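Local coordinates for SusD superfamily protein (Bacteroides vulgatus, PDB 3MYV) that probably binds saccharides at the outer membrane of a gut bacterium, at residues G22-M27 with K110-A115; E173-M178 with M187-A192. One frame throughout, in Å; residues are numbered along the deposited sequence.

Overall arrangement
From the N terminus, helix 13-27 comes first and carries residues 22-27. Interaction 1 joins it to helix 103-128, closing a loop of 82 residues that includes helix 77-94. The chain then runs on to helix 160-177. Interaction 2 joins the end of that helix to the start of helix 189-202 across a short connection of eight residues. The two loops follow one another in series and neither nests nor crosses. In space they adjoin: the centres of interaction 1 and interaction 2 are about 12 Å apart. The carbonyl oxygen of G111 packs on the methyl of A174. Together they tie four helices of the N-terminal part together.

Interaction 1. Residues G22-M27 with K110-A115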
loop_
_atom_site.group_PDB
_atom_site.type_symbol
_atom_site.label_atom_id
_atom_site.label_comp_id
_atom_site.label_asym_id
_atom_site.label_seq_id
_atom_site.Cartn_x
_atom_site.Cartn_y
_atom_site.Cartn_z
ATOM N N GLY A 22 -6.477 10.711 -15.678
ATOM C CA GLY A 22 -7.737 9.980 -15.416
ATOM C C GLY A 22 -7.539 8.633 -14.714
ATOM O O GLY A 22 -8.407 8.164 -13.968
ATOM N N LEU A 23 -6.410 7.989 -14.970
ATOM C CA LEU A 23 -6.071 6.755 -14.250
ATOM C C LEU A 23 -5.971 7.033 -12.743
ATOM O O LEU A 23 -6.480 6.264 -11.926
ATOM C CB LEU A 23 -4.772 6.148 -14.763
ATOM C CG LEU A 23 -4.627 5.816 -16.256
ATOM C CD1 LEU A 23 -3.182 5.334 -16.509
ATOM C CD2 LEU A 23 -5.669 4.784 -16.733
ATOM N N TYR A 24 -5.354 8.156 -12.373
ATOM C CA TYR A 24 -5.250 8.493 -10.951
ATOM C C TYR A 24 -6.583 8.944 -10.361
ATOM O O TYR A 24 -6.893 8.616 -9.208
ATOM C CB TYR A 24 -4.201 9.551 -10.718
ATOM C CG TYR A 24 -2.804 9.118 -11.060
ATOM C CD1 TYR A 24 -2.315 9.250 -12.352
ATOM C CD2 TYR A 24 -1.961 8.591 -10.083
ATOM C CE1 TYR A 24 -0.995 8.899 -12.664
ATOM C CE2 TYR A 24 -0.668 8.227 -10.371
ATOM C CZ TYR A 24 -0.182 8.371 -11.670
ATOM O OH TYR A 24 1.115 8.052 -11.961
ATOM N N ASP A 25 -7.386 9.678 -11.137
ATOM C CA ASP A 25 -8.762 9.961 -10.710
ATOM C C ASP A 25 -9.483 8.654 -10.321
ATOM O O ASP A 25 -10.125 8.593 -9.289
ATOM C CB ASP A 25 -9.577 10.708 -11.781
ATOM C CG ASP A 25 -9.091 12.125 -12.023
ATOM O OD1 ASP A 25 -8.368 12.680 -11.172
ATOM O OD2 ASP A 25 -9.422 12.680 -13.087
ATOM N N LEU A 26 -9.378 7.616 -11.159
ATOM C CA LEU A 26 -10.032 6.351 -10.870
ATOM C C LEU A 26 -9.452 5.712 -9.605
ATOM O O LEU A 26 -10.158 5.100 -8.786
ATOM C CB LEU A 26 -9.879 5.379 -12.065
ATOM C CG LEU A 26 -10.679 5.756 -13.302
ATOM C CD1 LEU A 26 -10.193 5.034 -14.600
ATOM C CD2 LEU A 26 -12.176 5.497 -13.027
HETATM N N MSE A 27 -8.147 5.820 -9.464
HETATM C CA MSE A 27 -7.435 5.182 -8.362
HETATM C C MSE A 27 -7.786 5.809 -7.009
HETATM O O MSE A 27 -7.763 5.135 -5.951
HETATM C CB MSE A 27 -5.929 5.311 -8.628
HETATM C CG MSE A 27 -5.090 4.490 -7.765
HETATM SE SE MSE A 27 -3.131 4.604 -8.227
HETATM C CE MSE A 27 -3.253 5.052 -9.922
ATOM N N LYS A 110 4.345 7.180 -21.219
ATOM C CA LYS A 110 4.299 5.734 -21.463
ATOM C C LYS A 110 4.822 4.966 -20.230
ATOM O O LYS A 110 4.163 4.039 -19.741
ATOM C CB LYS A 110 5.113 5.364 -22.685
ATOM C CG LYS A 110 5.240 3.861 -22.927
ATOM C CD LYS A 110 6.045 3.546 -24.202
ATOM C CE LYS A 110 6.415 2.055 -24.264
ATOM N NZ LYS A 110 7.189 1.703 -25.509
ATOM N N GLY A 111 5.986 5.365 -19.730
ATOM C CA GLY A 111 6.565 4.746 -18.532
ATOM C C GLY A 111 5.655 4.835 -17.325
ATOM O O GLY A 111 5.495 3.865 -16.546
ATOM N N GLU A 112 5.041 6.001 -17.167
ATOM C CA GLU A 112 4.180 6.253 -16.020
ATOM C C GLU A 112 2.943 5.363 -16.103
ATOM O O GLU A 112 2.524 4.800 -15.109
ATOM C CB GLU A 112 3.783 7.735 -15.954
ATOM C CG GLU A 112 2.950 8.076 -14.736
ATOM C CD GLU A 112 2.491 9.528 -14.664
ATOM O OE1 GLU A 112 2.858 10.340 -15.550
ATOM O OE2 GLU A 112 1.742 9.853 -13.705
ATOM N N THR A 113 2.379 5.241 -17.302
ATOM C CA THR A 113 1.253 4.330 -17.546
ATOM C C THR A 113 1.616 2.881 -17.196
ATOM O O THR A 113 0.833 2.158 -16.583
ATOM C CB THR A 113 0.783 4.423 -19.009
ATOM O OG1 THR A 113 0.419 5.782 -19.311
ATOM C CG2 THR A 113 -0.411 3.471 -19.277
HETATM N N MSE A 114 2.818 2.455 -17.559
HETATM C CA MSE A 114 3.285 1.132 -17.194
HETATM C C MSE A 114 3.426 1.003 -15.683
HETATM O O MSE A 114 3.177 -0.075 -15.148
HETATM C CB MSE A 114 4.603 0.791 -17.899
HETATM C CG MSE A 114 4.492 0.708 -19.419
HETATM SE SE MSE A 114 6.230 0.640 -20.296
HETATM C CE MSE A 114 6.765 -1.095 -19.745
ATOM N N ALA A 115 3.858 2.064 -14.997
ATOM C CA ALA A 115 3.968 2.033 -13.518
ATOM C C ALA A 115 2.574 1.831 -12.879
ATOM O O ALA A 115 2.419 1.049 -11.942
ATOM C CB ALA A 115 4.634 3.341 -13.005
#
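Y24 on helix 13-27 and E112 on helix 103-128 make the polar link between two helices of the SusD fold. The pairing is consistent with the TPR-like helical part of that fold. The backbones stay well apart, with L23 CA and T113 CA 8.4 Å from each other. The long side chains of Y24 and E112 bridge the distance.

The polar part is one hydrogen bond. Y24 OH donates to E112 OE2 at 2.6 Å, and the carboxylate oxygen uses its anti lone pair, on the side away from OE1. The tyrosine ring and the carboxylate are turned 54° against each other, so the groups meet obliquely and do not stack. E112 reaches across with CG anti to the backbone N (chi1 -177°) and the chain extended beyond it. That places OE2 beside the phenol end of the ring, 3.1 Å from Y24 CE1. E112 OE2 also forms a salt bridge with R186. The hydroxyl of Y24 in turn accepts from the backbone N of M187. Both groups are buried, and the arginine is likely to stabilise the charged form of the glutamate. A phenylalanine in place of Y24 would probably leave E112 OE2 without its hydroxyl donor and M187 N without this acceptor.

The apolar part is slighter. L23 points toward helix 103-128 and also rests on E85 of helix 77-94. T113 packs against I89 of that same helix, which thus adjoins both sides of the contact. The hydroxyl of T113 is bonded to the carbonyl of L109, one turn back in its own helix. Its methyl is left for the apolar contact: T113 CG2 lies 4.3 Å from L23 CD1.

Interaction 2. Residues E173-M178 with M187-A192; sequences EAVTLM and MNKYAA
M178 reaches from the end of helix 160-177 over the first turn of helix 189-202. Its CG stands anti to the carbonyl carbon, and the chain of this selenomethionine turns about its CG-SE bond (chi3 82°). The bend puts SE against the methyl of A192, 3.5 Å from its CB. It also carries CE over the backbone of the opposite segment, 3.4 Å from N188 O.

K189 lies alongside the helix end as a fully extended chain. It crosses V175 at about a right angle, with K189 CE 3.8 Å from V175 CG1. The other V175 branch, CG2, turns to A192 CB at 3.9 Å.

The two helices form an antiparallel helical hairpin (alpha-alpha hairpin) joined by a short loop, consistent with a TPR-like region of the SusD fold. N188 is the N-cap of the second helix. Its OD1 accepts from A191 N in a nearly straight bond (169°), with the donor tilted 24° from the carbonyl plane. The amide nitrogen of N188 turns to the hydroxyl of Y226.

Polar groups at the helix end meet at a water. It accepts from K189 NZ at 3.0 Å and lies within bonding distance of the carbonyls of V175 and M178. M178 O is the nearer, 2.6 Å from the water oxygen.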
loop_
_atom_site.group_PDB
_atom_site.type_symbol
_atom_site.label_atom_id
_atom_site.label_comp_id
_atom_site.label_asym_id
_atom_site.label_seq_id
_atom_site.Cartn_x
_atom_site.Cartn_y
_atom_site.Cartn_z
ATOM N N GLU A 173 11.330 -1.569 -16.850
ATOM C CA GLU A 173 11.281 -0.771 -18.069
ATOM C C GLU A 173 10.708 0.640 -17.832
ATOM O O GLU A 173 11.264 1.630 -18.337
ATOM C CB GLU A 173 10.547 -1.507 -19.186
ATOM C CG GLU A 173 10.565 -0.737 -20.473
ATOM C CD GLU A 173 9.847 -1.411 -21.620
ATOM O OE1 GLU A 173 9.428 -2.590 -21.483
ATOM O OE2 GLU A 173 9.707 -0.732 -22.660
ATOM N N ALA A 174 9.623 0.733 -17.071
ATOM C CA ALA A 174 8.989 2.021 -16.745
ATOM C C ALA A 174 9.998 3.025 -16.185
ATOM O O ALA A 174 10.050 4.197 -16.608
ATOM C CB ALA A 174 7.830 1.823 -15.748
ATOM N N VAL A 175 10.792 2.559 -15.225
ATOM C CA VAL A 175 11.798 3.386 -14.576
ATOM C C VAL A 175 12.727 3.990 -15.624
ATOM O O VAL A 175 13.082 5.163 -15.528
ATOM C CB VAL A 175 12.592 2.594 -13.500
ATOM C CG1 VAL A 175 13.891 3.382 -13.080
ATOM C CG2 VAL A 175 11.705 2.319 -12.259
ATOM N N THR A 176 13.115 3.213 -16.645
ATOM C CA THR A 176 14.064 3.738 -17.618
ATOM C C THR A 176 13.428 4.843 -18.461
ATOM O O THR A 176 14.142 5.673 -18.990
ATOM C CB THR A 176 14.652 2.643 -18.563
ATOM O OG1 THR A 176 13.630 2.150 -19.434
ATOM C CG2 THR A 176 15.284 1.478 -17.747
ATOM N N LEU A 177 12.103 4.833 -18.606
ATOM C CA LEU A 177 11.391 5.834 -19.422
ATOM C C LEU A 177 10.959 7.112 -18.696
ATOM O O LEU A 177 10.677 8.112 -19.343
ATOM C CB LEU A 177 10.126 5.214 -20.017
ATOM C CG LEU A 177 10.353 4.015 -20.937
ATOM C CD1 LEU A 177 9.018 3.498 -21.442
ATOM C CD2 LEU A 177 11.294 4.412 -22.065
HETATM N N MSE A 178 10.861 7.061 -17.371
HETATM C CA MSE A 178 10.186 8.103 -16.587
HETATM C C MSE A 178 11.046 9.315 -16.207
HETATM O O MSE A 178 12.271 9.240 -16.132
HETATM C CB MSE A 178 9.580 7.465 -15.323
HETATM C CG MSE A 178 8.333 6.641 -15.626
HETATM SE SE MSE A 178 7.747 5.653 -14.108
HETATM C CE MSE A 178 6.798 7.141 -13.289
HETATM N N MSE A 187 2.843 9.441 -9.816
HETATM C CA MSE A 187 4.138 8.805 -9.673
HETATM C C MSE A 187 5.133 9.435 -10.653
HETATM O O MSE A 187 4.799 9.683 -11.819
HETATM C CB MSE A 187 4.031 7.290 -9.955
HETATM C CG MSE A 187 3.331 6.542 -8.838
HETATM SE SE MSE A 187 3.401 4.650 -8.981
HETATM C CE MSE A 187 1.901 4.413 -10.162
ATOM N N ASN A 188 6.349 9.650 -10.172
ATOM C CA ASN A 188 7.499 9.977 -11.009
ATOM C C ASN A 188 8.529 8.847 -10.888
ATOM O O ASN A 188 8.248 7.816 -10.283
ATOM C CB ASN A 188 8.118 11.324 -10.617
ATOM C CG ASN A 188 8.744 11.311 -9.217
ATOM O OD1 ASN A 188 8.580 10.363 -8.473
ATOM N ND2 ASN A 188 9.474 12.371 -8.879
ATOM N N LYS A 189 9.712 9.040 -11.452
ATOM C CA LYS A 189 10.737 7.976 -11.468
ATOM C C LYS A 189 11.100 7.523 -10.059
ATOM O O LYS A 189 11.270 6.331 -9.807
ATOM C CB LYS A 189 11.980 8.452 -12.223
ATOM C CG LYS A 189 13.008 7.362 -12.503
ATOM C CD LYS A 189 14.152 7.947 -13.346
ATOM C CE LYS A 189 15.267 6.954 -13.492
ATOM N NZ LYS A 189 16.165 7.326 -14.572
ATOM N N TYR A 190 11.189 8.462 -9.119
ATOM C CA TYR A 190 11.466 8.079 -7.746
ATOM C C TYR A 190 10.416 7.159 -7.143
ATOM O O TYR A 190 10.766 6.165 -6.498
ATOM C CB TYR A 190 11.660 9.297 -6.866
ATOM C CG TYR A 190 12.970 10.000 -7.035
ATOM C CD1 TYR A 190 14.066 9.683 -6.228
ATOM C CD2 TYR A 190 13.088 11.055 -7.921
ATOM C CE1 TYR A 190 15.271 10.367 -6.365
ATOM C CE2 TYR A 190 14.267 11.754 -8.052
ATOM C CZ TYR A 190 15.350 11.406 -7.282
ATOM O OH TYR A 190 16.505 12.118 -7.434
ATOM N N ALA A 191 9.139 7.495 -7.333
ATOM C CA ALA A 191 8.021 6.684 -6.889
ATOM C C ALA A 191 8.096 5.299 -7.473
ATOM O O ALA A 191 7.924 4.273 -6.771
ATOM C CB ALA A 191 6.663 7.361 -7.303
ATOM N N ALA A 192 8.296 5.249 -8.782
ATOM C CA ALA A 192 8.372 3.959 -9.474
ATOM C C ALA A 192 9.503 3.064 -8.962
ATOM O O ALA A 192 9.321 1.845 -8.851
ATOM C CB ALA A 192 8.521 4.166 -11.019
HETATM O O HOH W 1 14.303 7.737 -16.861
#